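Uncharacterized protein (Pyrococcus horikoshii, PDB 2P8T) is of unknown function but may bind ATP and act as an aminoacyl-tRNA ligase, and carries an N-terminal domain of helix-turn-helix type. Local coordinates at residues K79-M83 against F84-I88; I185-K188 against E189-T192; L50-K53 against L54-D58. All coordinates share one frame; numbering follows the deposited sequence.

Interaction 1: K79-M83 against F84-I88; sequences KLLSM and FSEPI
The backbone of F84 bends back on the last turn of helix 71-81, its N reaching the O of L80 at 2.9 Å in a weak, bent hydrogen bond (130° at the hydrogen), while M83 N takes the same acceptor. One residue back, S82 OG donates to K79 O. The M83 and F84 side chains run abreast from the bend. With CG of M83 set between its own backbone N and carbonyl carbon (chi1 63°), the methylene is laid over one face of the F84 ring, 3.8 Å from the centroid and displaced toward the rim. This is a CH-pi contact, and SD, 4.8 Å from the same centroid and oblique to it, adds a Met-aromatic one. L80 CD2 meets the ring at its edge, in plane, 3.9 Å from F84 CE2. Residues 79-88 form the exit of helix 71-81 into the extended link to strand 88-92; F84 also packs on I100, V102 and A183. K103 NZ hydrogen-bonds to the L81 and F84 carbonyl oxygens, which stand 2.9 Å apart; the shared ammonium probably offsets their repulsion. The E86 side chain crosses L81, CD 3.7 Å from L81 CD2, and its OE2 forms a salt bridge with R77.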
loop_
_atom_site.group_PDB
_atom_site.type_symbol
_atom_site.label_atom_id
_atom_site.label_comp_id
_atom_site.label_asym_id
_atom_site.label_seq_id
_atom_site.Cartn_x
_atom_site.Cartn_y
_atom_site.Cartn_z
ATOM N N LYS A 79 -6.934 -10.509 6.249
ATOM C CA LYS A 79 -5.715 -11.185 5.873
ATOM C C LYS A 79 -4.618 -10.203 5.407
ATOM O O LYS A 79 -3.468 -10.382 5.759
ATOM C CB LYS A 79 -6.000 -12.248 4.820
ATOM C CG LYS A 79 -6.725 -13.487 5.385
ATOM C CD LYS A 79 -7.274 -14.400 4.277
ATOM C CE LYS A 79 -8.283 -15.407 4.840
ATOM N NZ LYS A 79 -7.648 -16.271 5.898
ATOM N N LEU A 80 -4.983 -9.174 4.639
ATOM C CA LEU A 80 -3.998 -8.162 4.210
ATOM C C LEU A 80 -3.430 -7.387 5.384
ATOM O O LEU A 80 -2.218 -7.139 5.450
ATOM C CB LEU A 80 -4.591 -7.176 3.195
ATOM C CG LEU A 80 -4.767 -7.705 1.774
ATOM C CD1 LEU A 80 -5.447 -6.637 0.906
ATOM C CD2 LEU A 80 -3.408 -8.095 1.164
ATOM N N LEU A 81 -4.304 -7.051 6.329
ATOM C CA LEU A 81 -3.901 -6.305 7.512
ATOM C C LEU A 81 -3.115 -7.139 8.510
ATOM O O LEU A 81 -2.518 -6.589 9.440
ATOM C CB LEU A 81 -5.105 -5.673 8.180
ATOM C CG LEU A 81 -5.637 -4.411 7.532
ATOM C CD1 LEU A 81 -6.884 -4.019 8.284
ATOM C CD2 LEU A 81 -4.611 -3.279 7.545
ATOM N N SER A 82 -3.101 -8.457 8.327
ATOM C CA SER A 82 -2.185 -9.318 9.089
ATOM C C SER A 82 -0.733 -9.212 8.606
ATOM O O SER A 82 0.186 -9.547 9.353
ATOM C CB SER A 82 -2.635 -10.793 9.087
ATOM O OG SER A 82 -2.295 -11.476 7.880
ATOM N N MET A 83 -0.523 -8.765 7.369
ATOM C CA MET A 83 0.829 -8.697 6.809
ATOM C C MET A 83 1.311 -7.268 6.525
ATOM O O MET A 83 2.500 -7.046 6.268
ATOM C CB MET A 83 0.994 -9.636 5.586
ATOM C CG MET A 83 0.147 -9.377 4.317
ATOM S SD MET A 83 0.172 -10.755 3.064
ATOM C CE MET A 83 -0.988 -11.862 3.845
ATOM N N PHE A 84 0.367 -6.327 6.571
ATOM C CA PHE A 84 0.601 -4.899 6.328
ATOM C C PHE A 84 -0.129 -4.056 7.358
ATOM O O PHE A 84 -1.132 -4.479 7.940
ATOM C CB PHE A 84 0.077 -4.477 4.947
ATOM C CG PHE A 84 0.610 -5.301 3.813
ATOM C CD1 PHE A 84 1.977 -5.342 3.543
ATOM C CD2 PHE A 84 -0.262 -6.036 3.014
ATOM C CE1 PHE A 84 2.472 -6.108 2.504
ATOM C CE2 PHE A 84 0.210 -6.778 1.959
ATOM C CZ PHE A 84 1.587 -6.830 1.706
ATOM N N SER A 85 0.366 -2.846 7.579
ATOM C CA SER A 85 -0.377 -1.860 8.361
ATOM C C SER A 85 -1.399 -1.199 7.455
ATOM O O SER A 85 -1.330 -1.350 6.235
ATOM C CB SER A 85 0.573 -0.814 8.930
ATOM O OG SER A 85 1.253 -0.109 7.892
ATOM N N GLU A 86 -2.367 -0.492 8.033
ATOM C CA GLU A 86 -3.189 0.427 7.245
ATOM C C GLU A 86 -2.278 1.469 6.564
ATOM O O GLU A 86 -1.519 2.132 7.251
ATOM C CB GLU A 86 -4.200 1.159 8.141
ATOM C CG GLU A 86 -5.311 0.273 8.725
ATOM C CD GLU A 86 -6.406 -0.088 7.713
ATOM O OE1 GLU A 86 -6.376 0.418 6.562
ATOM O OE2 GLU A 86 -7.322 -0.868 8.099
ATOM N N PRO A 87 -2.358 1.626 5.219
ATOM C CA PRO A 87 -1.556 2.689 4.569
ATOM C C PRO A 87 -1.908 4.058 5.139
ATOM O O PRO A 87 -3.086 4.348 5.362
ATOM C CB PRO A 87 -1.958 2.584 3.093
ATOM C CG PRO A 87 -2.367 1.130 2.934
ATOM C CD PRO A 87 -3.117 0.838 4.227
ATOM N N ILE A 88 -0.896 4.880 5.411
ATOM C CA ILE A 88 -1.150 6.188 6.012
ATOM C C ILE A 88 -0.505 7.309 5.209
ATOM O O ILE A 88 0.597 7.161 4.704
ATOM C CB ILE A 88 -0.760 6.220 7.519
ATOM C CG1 ILE A 88 -1.176 7.537 8.194
ATOM C CG2 ILE A 88 0.703 5.939 7.713
ATOM C CD1 ILE A 88 -2.652 7.713 8.333
#

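Interaction 2: I185-K188 against E189-T192; sequences ILKK and EEIT
K187 O is the hub of this turn at the helix end, accepting from two successive backbone N-H groups of the residues that follow. E190 N lies 2.8 Å from K187 O and gives the firmer bond, 150° at the hydrogen, although it comes in from above the carbonyl plane rather than within it. I191 N approaches K187 O at 3.2 Å with an angle of only 125°, a weak bond that is more a remnant of helical pairing than a full one. The aliphatic part of I191 closes on the same oxygen: CG1, anti to its own carbonyl carbon (chi1 -59°), sits 3.4 Å from K187 O. A water accepts the N-H of E189, its oxygen 2.8 Å from that N, and donates weakly to L186 O, so that solvent spans a place where the helical backbone pairing lapses.

The motif is a helix C-terminus running out into a connection: helix 172-187 ends here, and a short loop leads to helix 193-196, whose N-cap is T192, with OG1 bonded to E194 N. K187 is turned inward instead of out to solvent. Its methylenes run past E190, CD standing 4.2 Å from E190 CG, yet NZ remains 6.1 Å from E190 OE1, too far for a salt bridge. The ammonium is instead held by the backbone, bonded to N104 O and more weakly to K103 O, and these carbonyls fix the direction of the buried lysine. V102 of strand 95-102 packs against both K187 and L186, and L186 reaches on to L113 of helix 110-119, joining the helix end to the sheet and to the neighbouring helix.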
loop_
_atom_site.group_PDB
_atom_site.type_symbol
_atom_site.label_atom_id
_atom_site.label_comp_id
_atom_site.label_asym_id
_atom_site.label_seq_id
_atom_site.Cartn_x
_atom_site.Cartn_y
_atom_site.Cartn_z
ATOM N N ILE A 185 5.976 -6.685 -3.886
ATOM C CA ILE A 185 7.274 -7.377 -4.079
ATOM C C ILE A 185 7.682 -8.149 -2.810
ATOM O O ILE A 185 8.106 -9.309 -2.862
ATOM C CB ILE A 185 8.423 -6.401 -4.494
ATOM C CG1 ILE A 185 8.135 -5.765 -5.863
ATOM C CG2 ILE A 185 9.793 -7.135 -4.463
ATOM C CD1 ILE A 185 8.895 -4.490 -6.134
ATOM N N LEU A 186 7.556 -7.500 -1.654
ATOM C CA LEU A 186 8.010 -8.091 -0.394
ATOM C C LEU A 186 7.169 -9.277 0.089
ATOM O O LEU A 186 7.675 -10.182 0.796
ATOM C CB LEU A 186 8.018 -7.009 0.699
ATOM C CG LEU A 186 9.201 -6.048 0.601
ATOM C CD1 LEU A 186 8.935 -4.813 1.462
ATOM C CD2 LEU A 186 10.492 -6.753 0.987
ATOM N N LYS A 187 5.891 -9.273 -0.281
ATOM C CA LYS A 187 4.931 -10.266 0.216
ATOM C C LYS A 187 4.256 -11.101 -0.892
ATOM O O LYS A 187 3.222 -11.744 -0.654
ATOM C CB LYS A 187 3.878 -9.575 1.083
ATOM C CG LYS A 187 4.394 -9.165 2.451
ATOM C CD LYS A 187 4.914 -10.397 3.224
ATOM C CE LYS A 187 5.021 -10.097 4.698
ATOM N NZ LYS A 187 5.317 -11.320 5.512
ATOM N N LYS A 188 4.868 -11.079 -2.080
ATOM C CA LYS A 188 4.370 -11.736 -3.300
ATOM C C LYS A 188 3.882 -13.170 -3.054
ATOM O O LYS A 188 2.794 -13.554 -3.492
ATOM C CB LYS A 188 5.505 -11.732 -4.350
ATOM C CG LYS A 188 5.160 -12.256 -5.759
ATOM C CD LYS A 188 6.415 -12.364 -6.655
ATOM C CE LYS A 188 7.335 -13.543 -6.287
ATOM N NZ LYS A 188 8.220 -13.994 -7.448
ATOM N N GLU A 189 4.694 -13.955 -2.354
ATOM C CA GLU A 189 4.392 -15.366 -2.122
ATOM C C GLU A 189 3.272 -15.565 -1.097
ATOM O O GLU A 189 2.736 -16.664 -0.962
ATOM C CB GLU A 189 5.665 -16.123 -1.707
ATOM C CG GLU A 189 6.791 -16.078 -2.785
ATOM C CD GLU A 189 8.098 -16.725 -2.329
ATOM O OE1 GLU A 189 8.194 -17.971 -2.380
ATOM O OE2 GLU A 189 9.035 -15.990 -1.946
ATOM N N GLU A 190 2.920 -14.508 -0.369
ATOM C CA GLU A 190 1.936 -14.633 0.697
ATOM C C GLU A 190 0.571 -14.058 0.340
ATOM O O GLU A 190 -0.388 -14.251 1.086
ATOM C CB GLU A 190 2.454 -13.994 1.996
ATOM C CG GLU A 190 3.894 -14.399 2.397
ATOM C CD GLU A 190 4.096 -15.887 2.527
ATOM O OE1 GLU A 190 3.236 -16.550 3.156
ATOM O OE2 GLU A 190 5.125 -16.393 2.005
ATOM N N ILE A 191 0.496 -13.333 -0.776
ATOM C CA ILE A 191 -0.752 -12.741 -1.256
ATOM C C ILE A 191 -1.720 -13.873 -1.618
ATOM O O ILE A 191 -1.337 -14.787 -2.348
ATOM C CB ILE A 191 -0.529 -11.853 -2.519
ATOM C CG1 ILE A 191 0.467 -10.697 -2.256
ATOM C CG2 ILE A 191 -1.853 -11.314 -3.053
ATOM C CD1 ILE A 191 0.013 -9.674 -1.211
ATOM N N THR A 192 -2.944 -13.810 -1.093
ATOM C CA THR A 192 -3.959 -14.874 -1.277
ATOM C C THR A 192 -4.314 -15.077 -2.754
ATOM O O THR A 192 -4.376 -14.100 -3.512
ATOM C CB THR A 192 -5.263 -14.607 -0.443
ATOM O OG1 THR A 192 -6.272 -15.584 -0.764
ATOM C CG2 THR A 192 -5.834 -13.252 -0.748
HETATM O O HOH W 1 6.931 -12.950 -0.985
#

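Interaction 3: L50-K53 against L54-D58; sequences LLRK and LSHLD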
loop_
_atom_site.group_PDB
_atom_site.type_symbol
_atom_site.label_atom_id
_atom_site.label_comp_id
_atom_site.label_asym_id
_atom_site.label_seq_id
_atom_site.Cartn_x
_atom_site.Cartn_y
_atom_site.Cartn_z
ATOM N N LEU A 50 -12.694 -3.343 -13.162
ATOM C CA LEU A 50 -12.188 -3.800 -11.878
ATOM C C LEU A 50 -13.329 -4.040 -10.884
ATOM O O LEU A 50 -13.383 -5.117 -10.296
ATOM C CB LEU A 50 -11.148 -2.812 -11.321
ATOM C CG LEU A 50 -10.664 -3.031 -9.892
ATOM C CD1 LEU A 50 -10.153 -4.433 -9.677
ATOM C CD2 LEU A 50 -9.585 -1.983 -9.591
ATOM N N LEU A 51 -14.236 -3.074 -10.729
ATOM C CA LEU A 51 -15.368 -3.205 -9.783
ATOM C C LEU A 51 -16.340 -4.308 -10.195
ATOM O O LEU A 51 -16.872 -5.041 -9.351
ATOM C CB LEU A 51 -16.089 -1.874 -9.577
ATOM C CG LEU A 51 -15.283 -0.738 -8.930
ATOM C CD1 LEU A 51 -16.140 0.483 -8.783
ATOM C CD2 LEU A 51 -14.720 -1.136 -7.570
ATOM N N ARG A 52 -16.546 -4.460 -11.503
ATOM C CA ARG A 52 -17.354 -5.579 -11.972
ATOM C C ARG A 52 -16.715 -6.920 -11.661
ATOM O O ARG A 52 -17.400 -7.828 -11.204
ATOM C CB ARG A 52 -17.734 -5.446 -13.447
ATOM C CG ARG A 52 -19.102 -4.802 -13.672
ATOM C CD ARG A 52 -19.551 -3.959 -12.476
ATOM N NE ARG A 52 -20.279 -2.751 -12.853
ATOM C CZ ARG A 52 -19.758 -1.529 -12.801
ATOM N NH1 ARG A 52 -18.503 -1.361 -12.401
ATOM N NH2 ARG A 52 -20.493 -0.481 -13.158
ATOM N N LYS A 53 -15.403 -7.058 -11.872
ATOM C CA LYS A 53 -14.763 -8.320 -11.536
ATOM C C LYS A 53 -14.883 -8.586 -10.043
ATOM O O LYS A 53 -15.199 -9.700 -9.643
ATOM C CB LYS A 53 -13.284 -8.355 -11.958
ATOM C CG LYS A 53 -12.656 -9.741 -11.838
ATOM C CD LYS A 53 -13.192 -10.692 -12.900
ATOM C CE LYS A 53 -12.507 -12.049 -12.801
ATOM N NZ LYS A 53 -13.013 -12.929 -13.896
ATOM N N LEU A 54 -14.636 -7.558 -9.232
ATOM C CA LEU A 54 -14.792 -7.716 -7.773
ATOM C C LEU A 54 -16.216 -8.132 -7.413
ATOM O O LEU A 54 -16.398 -9.027 -6.585
ATOM C CB LEU A 54 -14.385 -6.442 -7.036
ATOM C CG LEU A 54 -12.895 -6.129 -7.086
ATOM C CD1 LEU A 54 -12.671 -4.767 -6.498
ATOM C CD2 LEU A 54 -12.054 -7.185 -6.345
ATOM N N SER A 55 -17.211 -7.567 -8.103
ATOM C CA SER A 55 -18.617 -7.974 -7.887
ATOM C C SER A 55 -18.904 -9.440 -8.260
ATOM O O SER A 55 -19.565 -10.168 -7.512
ATOM C CB SER A 55 -19.585 -7.044 -8.651
ATOM O OG SER A 55 -20.932 -7.391 -8.316
ATOM N N HIS A 56 -18.390 -9.877 -9.417
ATOM C CA HIS A 56 -18.595 -11.239 -9.883
ATOM C C HIS A 56 -18.003 -12.220 -8.903
ATOM O O HIS A 56 -18.593 -13.267 -8.630
ATOM C CB HIS A 56 -17.980 -11.456 -11.284
ATOM C CG HIS A 56 -18.591 -10.586 -12.333
ATOM N ND1 HIS A 56 -17.985 -10.347 -13.550
ATOM C CD2 HIS A 56 -19.718 -9.838 -12.319
ATOM C CE1 HIS A 56 -18.726 -9.505 -14.249
ATOM N NE2 HIS A 56 -19.783 -9.175 -13.523
ATOM N N LEU A 57 -16.863 -11.843 -8.331
ATOM C CA LEU A 57 -16.145 -12.698 -7.410
ATOM C C LEU A 57 -16.672 -12.609 -5.966
ATOM O O LEU A 57 -16.107 -13.231 -5.067
ATOM C CB LEU A 57 -14.651 -12.357 -7.470
ATOM C CG LEU A 57 -13.938 -12.922 -8.707
ATOM C CD1 LEU A 57 -12.538 -12.374 -8.721
ATOM C CD2 LEU A 57 -13.923 -14.446 -8.716
ATOM N N ASP A 58 -17.749 -11.855 -5.774
ATOM C CA ASP A 58 -18.417 -11.699 -4.458
ATOM C C ASP A 58 -17.453 -11.097 -3.436
ATOM O O ASP A 58 -17.459 -11.468 -2.253
ATOM C CB ASP A 58 -18.974 -13.027 -3.937
ATOM C CG ASP A 58 -19.850 -12.850 -2.685
ATOM O OD1 ASP A 58 -20.545 -11.816 -2.595
ATOM O OD2 ASP A 58 -19.810 -13.742 -1.796
#
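L50 and L54 stand one helical turn apart on the last turns of helix 44-56, in the N-terminal domain of the helix-turn-helix clan, and the helix closes in a Schellman motif with D58 at positive phi. Backbone hydrogen bonds come first: four successive i to i+4 links join the segments, from L54 N to L50 O at 2.9 Å (167° at the hydrogen) through to L57 N to K53 O at 3.0 Å. After these, D58 N turns back to S55 O, also 3.0 Å. The apolar contacts are made largely by leucines. The L50 and L54 side chains extend in the same direction, their CD1 atoms 4.1 Å apart; L51 CD2 lies 4.3 Å from L54 CD1, and V23 and I60 also pack on L54. An alanine here would remove the CD1 that L50 and L51 both meet, and is likely to leave a gap beside those leucines and cost the contacts with V23 and I60. K53 CG touches L57 CD1, and the bend at chi2 (71°) brings CE back to the same methyl. The H56 ring, its CG anti to the carbonyl carbon (chi1 -62°), folds back over the preceding turn, where R52 O sits 3.2 Å above the ring plane, over its centre.

Overall arrangement
Interactions 1 and 2 are two helix exits packed against each other, although about a hundred residues separate them in the chain. Their centres lie about 12 Å apart, and they meet directly: F84 CE1 is 3.6 Å from K187 CG, and M83 CE is 3.7 Å from E190 O. A further bridge runs through K103, whose NZ serves interaction 1 and whose carbonyl accepts a weak hydrogen bond from K187 NZ. Interaction 3 stands apart, its centre about 22 Å from interaction 1 and 21 Å from interaction 2, with nearest atoms about 10 Å away in each case. Helix 17-26 spans the gap to interaction 1, packing on L50 and L54 as well as on L80 and F84.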